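Local structure of Oxidored_FMN domain-containing protein (6L6J) at residues R88-A91 / A92-H96; V306-I309 / R310-V313; E566-H569 / V570-M574. The protein acts as a 6-hydroxypseudooxynicotine amine oxidase, a flavoprotein with FMN and a [4Fe-4S] cluster that probably oxidises its substrate at the flavin. All coordinates share one frame; numbering follows the deposited sequence.

Interaction 1. Residues R88-A91 / A92-H96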
ATOM      1  N   ARG A  88     -14.693  -7.475 -20.527  1.00 32.00           N
ATOM      2  CA  ARG A  88     -14.271  -8.723 -19.844  1.00 33.50           C
ATOM      3  C   ARG A  88     -14.152  -8.454 -18.338  1.00 35.48           C
ATOM      4  O   ARG A  88     -14.532  -9.347 -17.559  1.00 32.45           O
ATOM      5  CB  ARG A  88     -12.954  -9.223 -20.436  1.00 34.38           C
ATOM      6  CG  ARG A  88     -12.982  -9.360 -21.952  1.00 33.47           C
ATOM      7  CD  ARG A  88     -12.568 -10.724 -22.436  1.00 32.20           C
ATOM      8  NE  ARG A  88     -11.130 -10.867 -22.584  1.00 31.41           N
ATOM      9  CZ  ARG A  88     -10.374 -11.735 -21.917  1.00 32.14           C
ATOM     10  NH1 ARG A  88     -10.903 -12.535 -21.010  1.00 30.31           N
ATOM     11  NH2 ARG A  88      -9.073 -11.791 -22.155  1.00 33.71           N
ATOM     12  N   VAL A  89     -13.627  -7.273 -17.966  1.00 34.02           N
ATOM     13  CA  VAL A  89     -13.403  -6.864 -16.552  1.00 30.82           C
ATOM     14  C   VAL A  89     -14.778  -6.768 -15.893  1.00 33.00           C
ATOM     15  O   VAL A  89     -14.986  -7.415 -14.838  1.00 33.25           O
ATOM     16  CB  VAL A  89     -12.654  -5.526 -16.450  1.00 32.41           C
ATOM     17  CG1 VAL A  89     -12.327  -5.206 -14.996  1.00 31.76           C
ATOM     18  CG2 VAL A  89     -11.388  -5.491 -17.304  1.00 32.17           C
ATOM     19  N   VAL A  90     -15.681  -6.007 -16.521  1.00 31.24           N
ATOM     20  CA  VAL A  90     -17.108  -5.862 -16.113  1.00 29.96           C
ATOM     21  C   VAL A  90     -17.727  -7.247 -15.891  1.00 27.67           C
ATOM     22  O   VAL A  90     -18.364  -7.446 -14.840  1.00 32.38           O
ATOM     23  CB  VAL A  90     -17.899  -5.044 -17.153  1.00 29.84           C
ATOM     24  CG1 VAL A  90     -19.391  -4.973 -16.845  1.00 26.23           C
ATOM     25  CG2 VAL A  90     -17.314  -3.637 -17.276  1.00 30.34           C
ATOM     26  N   ALA A  91     -17.542  -8.168 -16.826  1.00 26.52           N
ATOM     27  CA  ALA A  91     -18.155  -9.520 -16.820  1.00 26.15           C
ATOM     28  C   ALA A  91     -17.681 -10.302 -15.594  1.00 27.59           C
ATOM     29  O   ALA A  91     -18.548 -10.902 -14.911  1.00 32.40           O
ATOM     30  CB  ALA A  91     -17.847 -10.257 -18.091  1.00 25.40           C
ATOM     31  N   ALA A  92     -16.384 -10.255 -15.289  1.00 27.42           N
ATOM     32  CA  ALA A  92     -15.755 -10.958 -14.143  1.00 28.78           C
ATOM     33  C   ALA A  92     -16.220 -10.343 -12.819  1.00 29.86           C
ATOM     34  O   ALA A  92     -16.174 -11.045 -11.773  1.00 32.04           O
ATOM     35  CB  ALA A  92     -14.251 -10.916 -14.266  1.00 29.92           C
ATOM     36  N   VAL A  93     -16.659  -9.084 -12.849  1.00 29.12           N
ATOM     37  CA  VAL A  93     -17.171  -8.347 -11.649  1.00 27.23           C
ATOM     38  C   VAL A  93     -18.683  -8.609 -11.526  1.00 28.81           C
ATOM     39  O   VAL A  93     -19.100  -9.168 -10.473  1.00 29.47           O
ATOM     40  CB  VAL A  93     -16.797  -6.849 -11.703  1.00 25.26           C
ATOM     41  CG1 VAL A  93     -17.623  -5.966 -10.781  1.00 25.14           C
ATOM     42  CG2 VAL A  93     -15.324  -6.651 -11.401  1.00 26.08           C
ATOM     43  N   LYS A  94     -19.472  -8.294 -12.567  1.00 28.64           N
ATOM     44  CA  LYS A  94     -20.961  -8.408 -12.539  1.00 29.55           C
ATOM     45  C   LYS A  94     -21.392  -9.868 -12.324  1.00 29.66           C
ATOM     46  O   LYS A  94     -22.519 -10.067 -11.882  1.00 30.70           O
ATOM     47  CB  LYS A  94     -21.578  -7.809 -13.807  1.00 28.38           C
ATOM     48  CG  LYS A  94     -21.483  -6.295 -13.911  1.00 29.29           C
ATOM     49  CD  LYS A  94     -22.361  -5.657 -14.970  1.00 31.78           C
ATOM     50  CE  LYS A  94     -23.843  -5.645 -14.639  1.00 35.75           C
ATOM     51  NZ  LYS A  94     -24.162  -5.002 -13.329  1.00 34.18           N
ATOM     52  N   GLU A  95     -20.518 -10.833 -12.624  1.00 33.49           N
ATOM     53  CA  GLU A  95     -20.760 -12.293 -12.526  1.00 34.42           C
ATOM     54  C   GLU A  95     -21.211 -12.663 -11.123  1.00 32.04           C
ATOM     55  O   GLU A  95     -22.167 -13.401 -11.019  1.00 35.42           O
ATOM     56  CB  GLU A  95     -19.505 -13.094 -12.875  1.00 42.24           C
ATOM     57  CG  GLU A  95     -19.617 -14.559 -12.485  1.00 50.29           C
ATOM     58  CD  GLU A  95     -18.930 -15.569 -13.388  1.00 58.85           C
ATOM     59  OE1 GLU A  95     -18.670 -15.228 -14.573  1.00 68.51           O
ATOM     60  OE2 GLU A  95     -18.666 -16.707 -12.904  1.00 62.19           O
ATOM     61  N   HIS A  96     -20.544 -12.182 -10.079  1.00 35.22           N
ATOM     62  CA  HIS A  96     -20.940 -12.468  -8.666  1.00 35.18           C
ATOM     63  C   HIS A  96     -21.857 -11.369  -8.106  1.00 31.83           C
ATOM     64  O   HIS A  96     -22.053 -11.325  -6.894  1.00 30.82           O
ATOM     65  CB  HIS A  96     -19.707 -12.679  -7.798  1.00 37.15           C
ATOM     66  CG  HIS A  96     -18.692 -13.617  -8.361  1.00 37.44           C
ATOM     67  ND1 HIS A  96     -18.724 -14.965  -8.112  1.00 38.51           N
ATOM     68  CD2 HIS A  96     -17.563 -13.393  -9.072  1.00 41.42           C
ATOM     69  CE1 HIS A  96     -17.684 -15.553  -8.677  1.00 39.10           C
ATOM     70  NE2 HIS A  96     -16.950 -14.611  -9.269  1.00 41.76           N
TER
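Val90 and Lys94, one helical turn apart, carry the side-chain part of this contact and illustrate how the foot of a long polar side chain can serve as an apolar surface. The two lie side by side and point the same way. Val90 CG1 is anti to its own nitrogen (chi1 175°), beside the carbonyl carbon, where Lys94 runs past; it comes within 3.6 Å of Lys94 CD and 3.8 Å of Lys94 CG. Beyond CG the lysine bends twice, at chi3 and chi4, which carries NZ away from the valine to a salt bridge with Asp165.

The backbone bonds are uneven in quality. Lys94 N gives a nearly linear bond to Val90 O (2.7 Å, 178°), and Ala92 N reaches Arg88 O at 3.1 Å. Val93 N, by contrast, is shared between Val89 O and Val90 O, each 3.1 Å away and each a weak bond. Val90 O therefore accepts from both Val93 and Lys94. The bond from Glu95 N to Ala91 O is weak as well, and His96 N makes a weak three-residue bond back to Val93 O.

Arg88 takes part in this turn through its carbonyl, while its side-chain NH2 forms a salt bridge with Glu39 of helix 38-51.

Helix 83-94 links strands 55-62 and 99-105 in a beta-alpha-beta unit of the eight-stranded TIM barrel. Val89 and Val93 form its inward stripe, resting on Leu58 and Val56 of strand 55-62, while Arg88 leans on Leu38 and Ile42 of helix 38-51 and Val90 packs against Phe164.

Interaction 2. Residues V306-I309 / R310-V313; sequences VSQI and RRGV
Arg311 folds back along Ser307, one turn earlier, meeting it with the guanidinium edge, and its path is a worked example of a side chain bonding back to the preceding turn. Arg311 CB and CG each lie 3.4 Å from Ser307 O, the carbonyl that also accepts the bond from Arg311 N. CD passes close to Ser307 OG. A turn at chi3 (25°) then brings the guanidinium round so that Arg311 NH1 donates to Ser307 OG at 3.2 Å and 162°, with the serine oxygen near the guanidinium plane. At the tip, NH2 makes a salt bridge with Glu279. Gln308 NE2 also donates to Glu279, so one carboxylate holds both groups; the amide and guanidinium planes stand 80° apart.

The chain meanwhile leaves the helix through a Schellman motif. Gly312, at positive phi, donates from N to Ile309 O (3.0 Å), approaching well above the carbonyl plane, and Val313 N reaches back to Gln308 O at 2.9 Å. This turn places Val313 CG1 beside Gln308 OE1. On another side of the helix, Val306 CG1 runs alongside Arg310, 3.9 Å from its CG.

The motif ends helix 302-310 and leads into strand 316-319, the eighth of the barrel. Gln308 and Ile309 pack on Ile317 of that strand, and Val313 rests on Ile282 of helix 279-282.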
ATOM      1  N   VAL A 306     -19.887  -0.418  11.181  1.00 27.16           N
ATOM      2  CA  VAL A 306     -21.309  -0.301  11.612  1.00 28.16           C
ATOM      3  C   VAL A 306     -21.533   1.121  12.107  1.00 27.62           C
ATOM      4  O   VAL A 306     -22.486   1.755  11.638  1.00 27.05           O
ATOM      5  CB  VAL A 306     -21.688  -1.371  12.650  1.00 28.63           C
ATOM      6  CG1 VAL A 306     -22.938  -0.997  13.438  1.00 27.31           C
ATOM      7  CG2 VAL A 306     -21.877  -2.726  11.957  1.00 29.13           C
ATOM      8  N   SER A 307     -20.623   1.596  12.962  1.00 31.04           N
ATOM      9  CA  SER A 307     -20.659   2.909  13.668  1.00 28.80           C
ATOM     10  C   SER A 307     -20.633   4.051  12.650  1.00 29.27           C
ATOM     11  O   SER A 307     -21.402   5.004  12.802  1.00 30.76           O
ATOM     12  CB  SER A 307     -19.522   3.008  14.636  1.00 27.63           C
ATOM     13  OG  SER A 307     -19.715   4.067  15.540  1.00 27.92           O
ATOM     14  N   GLN A 308     -19.799   3.936  11.625  1.00 27.91           N
ATOM     15  CA  GLN A 308     -19.682   4.976  10.580  1.00 29.53           C
ATOM     16  C   GLN A 308     -21.077   5.236  10.004  1.00 31.78           C
ATOM     17  O   GLN A 308     -21.383   6.419   9.734  1.00 31.42           O
ATOM     18  CB  GLN A 308     -18.664   4.545   9.511  1.00 29.66           C
ATOM     19  CG  GLN A 308     -17.205   4.667   9.949  1.00 28.32           C
ATOM     20  CD  GLN A 308     -16.758   6.103  10.010  1.00 25.14           C
ATOM     21  OE1 GLN A 308     -17.020   6.889   9.117  1.00 26.18           O
ATOM     22  NE2 GLN A 308     -16.111   6.472  11.086  1.00 24.11           N
ATOM     23  N   ILE A 309     -21.877   4.171   9.838  1.00 34.21           N
ATOM     24  CA  ILE A 309     -23.242   4.208   9.211  1.00 36.52           C
ATOM     25  C   ILE A 309     -24.289   4.747  10.211  1.00 33.16           C
ATOM     26  O   ILE A 309     -25.012   5.709   9.877  1.00 30.29           O
ATOM     27  CB  ILE A 309     -23.677   2.818   8.688  1.00 37.90           C
ATOM     28  CG1 ILE A 309     -22.594   2.105   7.854  1.00 38.99           C
ATOM     29  CG2 ILE A 309     -24.998   2.948   7.928  1.00 34.87           C
ATOM     30  CD1 ILE A 309     -22.188   2.819   6.570  1.00 38.09           C
ATOM     31  N   ARG A 310     -24.364   4.126  11.383  1.00 32.94           N
ATOM     32  CA  ARG A 310     -25.322   4.458  12.471  1.00 35.74           C
ATOM     33  C   ARG A 310     -25.208   5.944  12.829  1.00 34.09           C
ATOM     34  O   ARG A 310     -26.251   6.570  12.967  1.00 36.00           O
ATOM     35  CB  ARG A 310     -25.067   3.619  13.735  1.00 39.12           C
ATOM     36  CG  ARG A 310     -25.230   2.111  13.570  1.00 38.99           C
ATOM     37  CD  ARG A 310     -26.646   1.609  13.756  1.00 44.08           C
ATOM     38  NE  ARG A 310     -26.670   0.148  13.831  1.00 51.11           N
ATOM     39  CZ  ARG A 310     -27.689  -0.644  13.466  1.00 49.73           C
ATOM     40  NH1 ARG A 310     -28.816  -0.135  12.980  1.00 42.73           N
ATOM     41  NH2 ARG A 310     -27.550  -1.957  13.579  1.00 50.84           N
ATOM     42  N   ARG A 311     -23.991   6.484  12.944  1.00 32.92           N
ATOM     43  CA  ARG A 311     -23.732   7.893  13.386  1.00 31.80           C
ATOM     44  C   ARG A 311     -23.782   8.849  12.180  1.00 30.53           C
ATOM     45  O   ARG A 311     -23.538  10.049  12.371  1.00 25.71           O
ATOM     46  CB  ARG A 311     -22.401   7.985  14.134  1.00 29.78           C
ATOM     47  CG  ARG A 311     -22.329   7.091  15.366  1.00 32.28           C
ATOM     48  CD  ARG A 311     -20.920   6.841  15.880  1.00 34.58           C
ATOM     49  NE  ARG A 311     -20.036   7.934  15.479  1.00 37.79           N
ATOM     50  CZ  ARG A 311     -18.975   7.846  14.679  1.00 34.86           C
ATOM     51  NH1 ARG A 311     -18.551   6.690  14.199  1.00 37.00           N
ATOM     52  NH2 ARG A 311     -18.317   8.943  14.382  1.00 35.97           N
ATOM     53  N   GLY A 312     -24.115   8.336  10.989  1.00 29.68           N
ATOM     54  CA  GLY A 312     -24.480   9.160   9.815  1.00 31.28           C
ATOM     55  C   GLY A 312     -23.277   9.824   9.149  1.00 30.90           C
ATOM     56  O   GLY A 312     -23.442  10.890   8.487  1.00 31.57           O
ATOM     57  N   VAL A 313     -22.095   9.226   9.286  1.00 29.71           N
ATOM     58  CA  VAL A 313     -20.853   9.746   8.641  1.00 30.86           C
ATOM     59  C   VAL A 313     -20.868   9.355   7.152  1.00 31.26           C
ATOM     60  O   VAL A 313     -20.644  10.252   6.300  1.00 29.07           O
ATOM     61  CB  VAL A 313     -19.599   9.224   9.348  1.00 29.92           C
ATOM     62  CG1 VAL A 313     -18.346   9.812   8.735  1.00 29.67           C
ATOM     63  CG2 VAL A 313     -19.653   9.485  10.838  1.00 30.37           C
TER

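Interaction 3. Residues E566-H569 / V570-M574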
ATOM      1  N   GLU A 566       5.524   7.823   2.701  1.00 25.34           N
ATOM      2  CA  GLU A 566       5.842   8.134   4.122  1.00 25.86           C
ATOM      3  C   GLU A 566       6.919   9.215   4.220  1.00 26.42           C
ATOM      4  O   GLU A 566       7.124   9.717   5.335  1.00 27.13           O
ATOM      5  CB  GLU A 566       6.275   6.874   4.869  1.00 25.05           C
ATOM      6  CG  GLU A 566       5.172   5.839   4.985  1.00 25.99           C
ATOM      7  CD  GLU A 566       5.615   4.561   5.690  1.00 28.77           C
ATOM      8  OE1 GLU A 566       6.537   3.873   5.171  1.00 30.25           O
ATOM      9  OE2 GLU A 566       5.075   4.262   6.780  1.00 27.48           O
ATOM     10  N   MET A 567       7.587   9.588   3.123  1.00 29.29           N
ATOM     11  CA  MET A 567       8.749  10.521   3.215  1.00 30.65           C
ATOM     12  C   MET A 567       8.306  11.801   3.931  1.00 30.08           C
ATOM     13  O   MET A 567       8.927  12.146   4.948  1.00 30.18           O
ATOM     14  CB  MET A 567       9.363  10.895   1.861  1.00 29.87           C
ATOM     15  CG  MET A 567      10.841  11.276   2.024  1.00 30.25           C
ATOM     16  SD  MET A 567      11.653  12.048   0.605  1.00 27.80           S
ATOM     17  CE  MET A 567      11.276  10.832  -0.657  1.00 30.28           C
ATOM     18  N   VAL A 568       7.239  12.439   3.445  1.00 27.57           N
ATOM     19  CA  VAL A 568       6.777  13.756   3.966  1.00 25.71           C
ATOM     20  C   VAL A 568       6.416  13.627   5.455  1.00 25.13           C
ATOM     21  O   VAL A 568       6.586  14.594   6.183  1.00 25.04           O
ATOM     22  CB  VAL A 568       5.608  14.292   3.121  1.00 25.99           C
ATOM     23  CG1 VAL A 568       4.390  13.374   3.212  1.00 27.83           C
ATOM     24  CG2 VAL A 568       5.232  15.719   3.490  1.00 24.89           C
ATOM     25  N   HIS A 569       5.903  12.479   5.893  1.00 26.66           N
ATOM     26  CA  HIS A 569       5.481  12.234   7.301  1.00 24.75           C
ATOM     27  C   HIS A 569       6.706  11.923   8.164  1.00 25.93           C
ATOM     28  O   HIS A 569       6.733  12.406   9.316  1.00 27.33           O
ATOM     29  CB  HIS A 569       4.434  11.107   7.408  1.00 25.16           C
ATOM     30  CG  HIS A 569       3.239  11.339   6.559  1.00 24.57           C
ATOM     31  ND1 HIS A 569       2.701  12.592   6.397  1.00 25.44           N
ATOM     32  CD2 HIS A 569       2.528  10.504   5.781  1.00 25.92           C
ATOM     33  CE1 HIS A 569       1.682  12.520   5.570  1.00 26.89           C
ATOM     34  NE2 HIS A 569       1.571  11.248   5.149  1.00 27.45           N
ATOM     35  N   VAL A 570       7.665  11.136   7.659  1.00 25.90           N
ATOM     36  CA  VAL A 570       8.912  10.820   8.412  1.00 27.37           C
ATOM     37  C   VAL A 570       9.629  12.152   8.678  1.00 30.39           C
ATOM     38  O   VAL A 570       9.913  12.443   9.873  1.00 30.87           O
ATOM     39  CB  VAL A 570       9.830   9.819   7.692  1.00 26.65           C
ATOM     40  CG1 VAL A 570      11.060   9.530   8.528  1.00 27.13           C
ATOM     41  CG2 VAL A 570       9.138   8.508   7.351  1.00 28.62           C
ATOM     42  N   VAL A 571       9.883  12.935   7.619  1.00 29.02           N
ATOM     43  CA  VAL A 571      10.550  14.265   7.706  1.00 29.33           C
ATOM     44  C   VAL A 571       9.812  15.116   8.759  1.00 28.84           C
ATOM     45  O   VAL A 571      10.464  15.469   9.773  1.00 28.10           O
ATOM     46  CB  VAL A 571      10.639  14.961   6.333  1.00 29.41           C
ATOM     47  CG1 VAL A 571      11.115  16.398   6.452  1.00 31.30           C
ATOM     48  CG2 VAL A 571      11.525  14.202   5.370  1.00 28.64           C
ATOM     49  N   ASN A 572       8.520  15.417   8.566  1.00 29.86           N
ATOM     50  CA  ASN A 572       7.726  16.240   9.531  1.00 32.11           C
ATOM     51  C   ASN A 572       7.911  15.694  10.949  1.00 31.74           C
ATOM     52  O   ASN A 572       8.118  16.494  11.852  1.00 34.08           O
ATOM     53  CB  ASN A 572       6.228  16.289   9.240  1.00 31.21           C
ATOM     54  CG  ASN A 572       5.901  17.103   8.010  1.00 32.70           C
ATOM     55  OD1 ASN A 572       6.776  17.744   7.450  1.00 30.67           O
ATOM     56  ND2 ASN A 572       4.653  17.038   7.555  1.00 35.69           N
ATOM     57  N   SER A 573       7.857  14.378  11.119  1.00 29.40           N
ATOM     58  CA  SER A 573       8.086  13.685  12.408  1.00 30.39           C
ATOM     59  C   SER A 573       9.433  14.113  13.003  1.00 31.10           C
ATOM     60  O   SER A 573       9.480  14.446  14.200  1.00 32.11           O
ATOM     61  CB  SER A 573       8.022  12.194  12.205  1.00 33.84           C
ATOM     62  OG  SER A 573       8.243  11.513  13.418  1.00 38.88           O
ATOM     63  N   MET A 574      10.485  14.111  12.181  1.00 32.38           N
ATOM     64  CA  MET A 574      11.895  14.363  12.578  1.00 31.69           C
ATOM     65  C   MET A 574      12.041  15.853  12.958  1.00 32.38           C
ATOM     66  O   MET A 574      12.544  16.147  14.070  1.00 31.98           O
ATOM     67  CB  MET A 574      12.856  13.975  11.436  1.00 33.13           C
ATOM     68  CG  MET A 574      13.213  12.465  11.346  1.00 32.48           C
ATOM     69  SD  MET A 574      14.359  12.038   9.949  1.00 31.17           S
ATOM     70  CE  MET A 574      14.677  10.306  10.256  1.00 29.40           C
TER
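Four consecutive four-residue bonds open helix 567-577, from Val570 N to Glu566 O (2.8 Å), Val571 N to Met567 O, Asn572 N to Val568 O (3.2 Å) and Ser573 N to His569 O.

Side chains add little between the turns and mostly serve surfaces outside. With CG1 anti to the backbone N (chi1 -179°), Val570 CG2 falls beside that nitrogen, 4.1 Å from Glu566 CB. A looser apolar approach joins Met567 CG to Val571 CG2 at 4.5 Å. The Asn572 amide lies near Val568 O, but ND2, 3.4 Å from that oxygen, has too poor an angle to bond it.

The polar ends of Glu566 and His569 reach into the FMN-binding part of the chain. Glu566 OE2 takes a salt bridge from Arg271 and a hydrogen bond with Ser269. His569 NE2 bonds Ala264 O, and the His569 ring meets Trp265 and Phe273 edge-to-face, while Val568 CG1 lies 3.6 Å above one face of the His569 ring, offset toward its rim.

The helix thus joins two parts of the fold: Val571 and Met574 rest on Ile581 of strand 580-582, Val570 and Met574 on Ala535 of helix 533-542, and Glu566 and His569 bond to residues that follow barrel strand 255-261.

The three contacts follow one another along the chain without overlapping. Interactions 1 and 2 belong to the same TIM barrel, on or just after helices packed round it that are associated with its early and last strands, and their centres are 30 Å apart. Interaction 3 lies in the OYE-like second alpha/beta domain, with its centre about 40 Å from that of interaction 1, across the chain's centre, and 32 Å from that of interaction 2. None touches another. Interaction 3 begins a helix docked onto the barrel that holds FMN, with the Glu566 side chain about 9 Å from the iron-sulfur cluster. It thus probably lies where the second alpha/beta domain meets the barrel.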